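Long-range contact in VAO-type flavoprotein oxidase VAO615 (Myceliophthora thermophila, PDB 6F72), which binds FAD bicovalently and is probably an oxidase whose reduced flavin reacts rapidly with molecular oxygen, its substrate still unidentified: residues L171-K183 and P193-E205. Sequence-based numbering, arbitrary orientation.
Sequences LWMHNLKSTKFIK and PAAKLGAGVEGFE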
loop_
_atom_site.group_PDB
_atom_site.type_symbol
_atom_site.label_atom_id
_atom_site.label_comp_id
_atom_site.label_asym_id
_atom_site.label_seq_id
_atom_site.Cartn_x
_atom_site.Cartn_y
_atom_site.Cartn_z
ATOM N N LEU A 171 -18.058 -0.991 0.138
ATOM C CA LEU A 171 -18.004 -1.666 -1.148
ATOM C C LEU A 171 -16.794 -2.566 -1.107
ATOM O O LEU A 171 -15.646 -2.109 -1.148
ATOM C CB LEU A 171 -17.943 -0.671 -2.309
ATOM C CG LEU A 171 -19.067 0.367 -2.309
ATOM C CD1 LEU A 171 -18.801 1.476 -3.308
ATOM C CD2 LEU A 171 -20.416 -0.298 -2.555
ATOM N N TRP A 172 -17.070 -3.855 -0.974
ATOM C CA TRP A 172 -16.025 -4.835 -0.762
ATOM C C TRP A 172 -15.688 -5.451 -2.100
ATOM O O TRP A 172 -16.488 -6.191 -2.654
ATOM C CB TRP A 172 -16.475 -5.883 0.271
ATOM C CG TRP A 172 -15.451 -6.910 0.653
ATOM C CD1 TRP A 172 -14.129 -6.696 0.893
ATOM C CD2 TRP A 172 -15.676 -8.309 0.896
ATOM N NE1 TRP A 172 -13.503 -7.865 1.245
ATOM C CE2 TRP A 172 -14.428 -8.875 1.266
ATOM C CE3 TRP A 172 -16.809 -9.141 0.833
ATOM C CZ2 TRP A 172 -14.272 -10.240 1.568
ATOM C CZ3 TRP A 172 -16.654 -10.509 1.138
ATOM C CH2 TRP A 172 -15.384 -11.038 1.497
ATOM N N MET A 173 -14.489 -5.144 -2.585
ATOM C CA MET A 173 -14.051 -5.415 -3.957
ATOM C C MET A 173 -13.197 -6.663 -4.075
ATOM O O MET A 173 -12.828 -7.057 -5.191
ATOM C CB MET A 173 -13.218 -4.223 -4.496
ATOM C CG MET A 173 -13.822 -2.858 -4.224
ATOM S SD MET A 173 -15.546 -2.722 -4.752
ATOM C CE MET A 173 -15.291 -2.672 -6.514
ATOM N N HIS A 174 -12.900 -7.269 -2.929
ATOM C CA HIS A 174 -11.985 -8.414 -2.783
ATOM C C HIS A 174 -12.208 -9.589 -3.731
ATOM O O HIS A 174 -11.248 -10.262 -4.121
ATOM C CB HIS A 174 -12.037 -8.917 -1.325
ATOM C CG HIS A 174 -11.227 -10.150 -1.060
ATOM N ND1 HIS A 174 -9.873 -10.225 -1.311
ATOM C CD2 HIS A 174 -11.578 -11.348 -0.536
ATOM C CE1 HIS A 174 -9.430 -11.425 -0.978
ATOM N NE2 HIS A 174 -10.444 -12.123 -0.496
ATOM N N ASN A 175 -13.467 -9.824 -4.095
ATOM C CA ASN A 175 -13.842 -11.022 -4.832
ATOM C C ASN A 175 -13.933 -10.816 -6.342
ATOM O O ASN A 175 -14.308 -11.729 -7.057
ATOM C CB ASN A 175 -15.149 -11.574 -4.299
ATOM C CG ASN A 175 -15.065 -11.938 -2.847
ATOM O OD1 ASN A 175 -14.271 -12.795 -2.461
ATOM N ND2 ASN A 175 -15.871 -11.272 -2.028
ATOM N N LEU A 176 -13.567 -9.623 -6.816
ATOM C CA LEU A 176 -13.533 -9.348 -8.249
ATOM C C LEU A 176 -12.172 -9.811 -8.747
ATOM O O LEU A 176 -11.239 -9.018 -8.847
ATOM C CB LEU A 176 -13.807 -7.861 -8.523
ATOM C CG LEU A 176 -15.237 -7.417 -8.170
ATOM C CD1 LEU A 176 -15.383 -5.915 -8.268
ATOM C CD2 LEU A 176 -16.326 -8.110 -8.998
ATOM N N LYS A 177 -12.076 -11.107 -9.052
ATOM C CA LYS A 177 -10.789 -11.780 -9.289
ATOM C C LYS A 177 -10.473 -12.160 -10.743
ATOM O O LYS A 177 -9.455 -12.820 -10.996
ATOM C CB LYS A 177 -10.681 -13.037 -8.415
ATOM C CG LYS A 177 -10.749 -12.803 -6.911
ATOM C CD LYS A 177 -9.381 -12.518 -6.337
ATOM C CE LYS A 177 -9.364 -12.739 -4.829
ATOM N NZ LYS A 177 -8.273 -11.887 -4.257
ATOM N N SER A 178 -11.319 -11.744 -11.686
ATOM C CA SER A 178 -11.103 -12.038 -13.123
ATOM C C SER A 178 -9.714 -11.609 -13.593
ATOM O O SER A 178 -9.193 -10.582 -13.155
ATOM C CB SER A 178 -12.156 -11.340 -13.975
ATOM O OG SER A 178 -11.909 -9.936 -13.919
ATOM N N THR A 179 -9.099 -12.436 -14.431
ATOM C CA THR A 179 -7.828 -12.106 -15.072
ATOM C C THR A 179 -7.901 -12.452 -16.568
ATOM O O THR A 179 -8.394 -13.527 -16.956
ATOM C CB THR A 179 -6.635 -12.830 -14.424
ATOM O OG1 THR A 179 -6.786 -14.237 -14.592
ATOM C CG2 THR A 179 -6.545 -12.542 -12.932
ATOM N N LYS A 180 -7.407 -11.545 -17.403
ATOM C CA LYS A 180 -7.551 -11.690 -18.841
ATOM C C LYS A 180 -6.243 -11.309 -19.529
ATOM O O LYS A 180 -5.790 -10.164 -19.409
ATOM C CB LYS A 180 -8.724 -10.823 -19.313
ATOM C CG LYS A 180 -9.178 -11.022 -20.746
ATOM C CD LYS A 180 -10.371 -10.113 -20.998
ATOM C CE LYS A 180 -10.499 -9.712 -22.455
ATOM N NZ LYS A 180 -10.973 -10.862 -23.263
ATOM N N PHE A 181 -5.633 -12.282 -20.213
ATOM C CA PHE A 181 -4.420 -12.050 -20.986
ATOM C C PHE A 181 -4.755 -11.460 -22.340
ATOM O O PHE A 181 -5.480 -12.068 -23.126
ATOM C CB PHE A 181 -3.574 -13.328 -21.136
ATOM C CG PHE A 181 -2.329 -13.141 -21.982
ATOM C CD1 PHE A 181 -1.288 -12.308 -21.555
ATOM C CD2 PHE A 181 -2.201 -13.792 -23.214
ATOM C CE1 PHE A 181 -0.145 -12.131 -22.334
ATOM C CE2 PHE A 181 -1.058 -13.624 -23.997
ATOM C CZ PHE A 181 -0.029 -12.790 -23.558
ATOM N N ILE A 182 -4.220 -10.271 -22.594
ATOM C CA ILE A 182 -4.349 -9.587 -23.882
ATOM C C ILE A 182 -2.982 -9.629 -24.583
ATOM O O ILE A 182 -2.060 -8.884 -24.224
ATOM C CB ILE A 182 -4.877 -8.134 -23.725
ATOM C CG1 ILE A 182 -6.213 -8.112 -22.971
ATOM C CG2 ILE A 182 -5.016 -7.452 -25.084
ATOM C CD1 ILE A 182 -6.561 -6.776 -22.348
ATOM N N LYS A 183 -2.875 -10.512 -25.579
ATOM C CA LYS A 183 -1.626 -10.772 -26.311
ATOM C C LYS A 183 -1.114 -9.566 -27.100
ATOM O O LYS A 183 0.102 -9.336 -27.169
ATOM C CB LYS A 183 -1.802 -11.972 -27.246
ATOM C CG LYS A 183 -0.504 -12.539 -27.811
ATOM C CD LYS A 183 -0.787 -13.834 -28.552
ATOM C CE LYS A 183 0.434 -14.325 -29.309
ATOM N NZ LYS A 183 0.152 -15.644 -29.949
ATOM N N PRO A 193 1.960 -7.091 -24.821
ATOM C CA PRO A 193 1.085 -7.862 -23.936
ATOM C C PRO A 193 0.521 -6.975 -22.835
ATOM O O PRO A 193 1.156 -5.980 -22.441
ATOM C CB PRO A 193 2.008 -8.933 -23.340
ATOM C CG PRO A 193 3.345 -8.760 -24.006
ATOM C CD PRO A 193 3.386 -7.393 -24.592
ATOM N N ALA A 194 -0.670 -7.329 -22.368
ATOM C CA ALA A 194 -1.337 -6.658 -21.261
ATOM C C ALA A 194 -2.192 -7.661 -20.478
ATOM O O ALA A 194 -2.509 -8.761 -20.962
ATOM C CB ALA A 194 -2.191 -5.507 -21.769
ATOM N N ALA A 195 -2.553 -7.266 -19.265
ATOM C CA ALA A 195 -3.434 -8.052 -18.417
ATOM C C ALA A 195 -4.552 -7.153 -17.899
ATOM O O ALA A 195 -4.291 -6.079 -17.352
ATOM C CB ALA A 195 -2.650 -8.664 -17.271
ATOM N N LYS A 196 -5.795 -7.577 -18.118
ATOM C CA LYS A 196 -6.939 -6.940 -17.483
ATOM C C LYS A 196 -7.198 -7.697 -16.179
ATOM O O LYS A 196 -7.318 -8.927 -16.183
ATOM C CB LYS A 196 -8.155 -6.974 -18.402
ATOM C CG LYS A 196 -9.348 -6.199 -17.869
ATOM C CD LYS A 196 -10.500 -6.229 -18.860
ATOM C CE LYS A 196 -11.815 -5.934 -18.161
ATOM N NZ LYS A 196 -12.944 -5.941 -19.128
ATOM N N LEU A 197 -7.251 -6.963 -15.070
ATOM C CA LEU A 197 -7.366 -7.584 -13.750
ATOM C C LEU A 197 -8.502 -6.985 -12.948
ATOM O O LEU A 197 -8.606 -5.766 -12.838
ATOM C CB LEU A 197 -6.049 -7.440 -12.966
ATOM C CG LEU A 197 -4.698 -7.878 -13.545
ATOM C CD1 LEU A 197 -3.575 -7.491 -12.587
ATOM C CD2 LEU A 197 -4.645 -9.372 -13.858
ATOM N N GLY A 198 -9.350 -7.850 -12.379
ATOM C CA GLY A 198 -10.453 -7.392 -11.531
ATOM C C GLY A 198 -9.932 -6.694 -10.273
ATOM O O GLY A 198 -8.799 -6.937 -9.845
ATOM N N ALA A 199 -10.763 -5.830 -9.689
ATOM C CA ALA A 199 -10.376 -4.965 -8.574
ATOM C C ALA A 199 -9.833 -5.670 -7.315
ATOM O O ALA A 199 -9.085 -5.064 -6.545
ATOM C CB ALA A 199 -11.525 -4.040 -8.216
ATOM N N GLY A 200 -10.197 -6.938 -7.128
ATOM C CA GLY A 200 -9.758 -7.726 -5.972
ATOM C C GLY A 200 -8.511 -8.561 -6.211
ATOM O O GLY A 200 -8.067 -9.258 -5.307
ATOM N N VAL A 201 -7.942 -8.499 -7.416
ATOM C CA VAL A 201 -6.725 -9.273 -7.732
ATOM C C VAL A 201 -5.562 -8.796 -6.837
ATOM O O VAL A 201 -5.258 -7.595 -6.768
ATOM C CB VAL A 201 -6.347 -9.234 -9.245
ATOM C CG1 VAL A 201 -5.034 -9.970 -9.519
ATOM C CG2 VAL A 201 -7.457 -9.847 -10.095
ATOM N N GLU A 202 -4.961 -9.752 -6.131
ATOM C CA GLU A 202 -3.853 -9.484 -5.205
ATOM C C GLU A 202 -2.526 -9.801 -5.877
ATOM O O GLU A 202 -2.497 -10.512 -6.880
ATOM C CB GLU A 202 -4.030 -10.293 -3.908
ATOM C CG GLU A 202 -5.257 -9.880 -3.113
ATOM C CD GLU A 202 -5.505 -10.758 -1.915
ATOM O OE1 GLU A 202 -4.891 -10.509 -0.856
ATOM O OE2 GLU A 202 -6.317 -11.703 -2.033
ATOM N N GLY A 203 -1.440 -9.253 -5.346
ATOM C CA GLY A 203 -0.101 -9.420 -5.918
ATOM C C GLY A 203 0.235 -10.829 -6.361
ATOM O O GLY A 203 0.670 -11.018 -7.501
ATOM N N PHE A 204 -0.019 -11.807 -5.486
ATOM C CA PHE A 204 0.245 -13.237 -5.758
ATOM C C PHE A 204 -0.572 -13.831 -6.913
ATOM O O PHE A 204 -0.084 -14.708 -7.634
ATOM C CB PHE A 204 0.121 -14.091 -4.483
ATOM C CG PHE A 204 -1.298 -14.271 -3.974
ATOM C CD1 PHE A 204 -1.868 -13.348 -3.080
ATOM C CD2 PHE A 204 -2.052 -15.390 -4.347
ATOM C CE1 PHE A 204 -3.164 -13.529 -2.593
ATOM C CE2 PHE A 204 -3.349 -15.574 -3.863
ATOM C CZ PHE A 204 -3.909 -14.643 -2.989
ATOM N N GLU A 205 -1.804 -13.347 -7.064
ATOM C CA GLU A 205 -2.670 -13.707 -8.176
ATOM C C GLU A 205 -2.165 -13.087 -9.483
ATOM O O GLU A 205 -2.043 -13.789 -10.499
ATOM C CB GLU A 205 -4.125 -13.321 -7.866
ATOM C CG GLU A 205 -4.807 -14.307 -6.911
ATOM C CD GLU A 205 -5.950 -13.715 -6.098
ATOM O OE1 GLU A 205 -6.094 -12.472 -6.036
ATOM O OE2 GLU A 205 -6.714 -14.506 -5.510
HETATM O O HOH W 1 -8.428 -8.300 -2.732
HETATM O O HOH W 2 -10.386 -9.401 -16.304
#
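Three acceptors converge on Lys177 NZ: Gly200 O at 2.8 Å, Glu205 OE1 at 2.9 Å and Glu202 OE2 at 3.0 Å, the last two as salt bridges. OE1 of Glu205 offers its syn lone pair to the lysine, OE2 of Glu202 its anti lone pair, and the Gly200 carbonyl is met from above its plane. A bend at chi2 (-88°) brings the lysine chain back past the oxygens of Glu205, the side chains crossing at about a right angle, with NZ nearly in the carboxylate plane. Glu205 OE1 also takes the backbone N-H of the N-cap residue Glu202, at the start of helix 203-212. Without the lysine amine, as with an alanine here, both carboxylates would probably lose their shared cation and Gly200 O one of its donors. At the edge of the His174 ring, CE1 lies 3.3 Å from Glu202 OE2; NE2 hydrogen-bonds to Asn93 OD1. Strands 179-186 and 193-198 form an antiparallel beta hairpin within the FAD-binding PCMH-type domain; the axes of 179-182 and 193-198 run at 165° and approach to 4.7 Å. Paired backbone bonds link Lys180 to Lys196 and Ile182 to Ala194. In the type I turn from Gly198 to Val201, Gly200 N donates to Leu176 O, and a CB on Gly200 would clash with the carbonyls of Met173 and His174. Met173 CB packs 4.1 Å from Ala199 CB, and both residues touch the FAD.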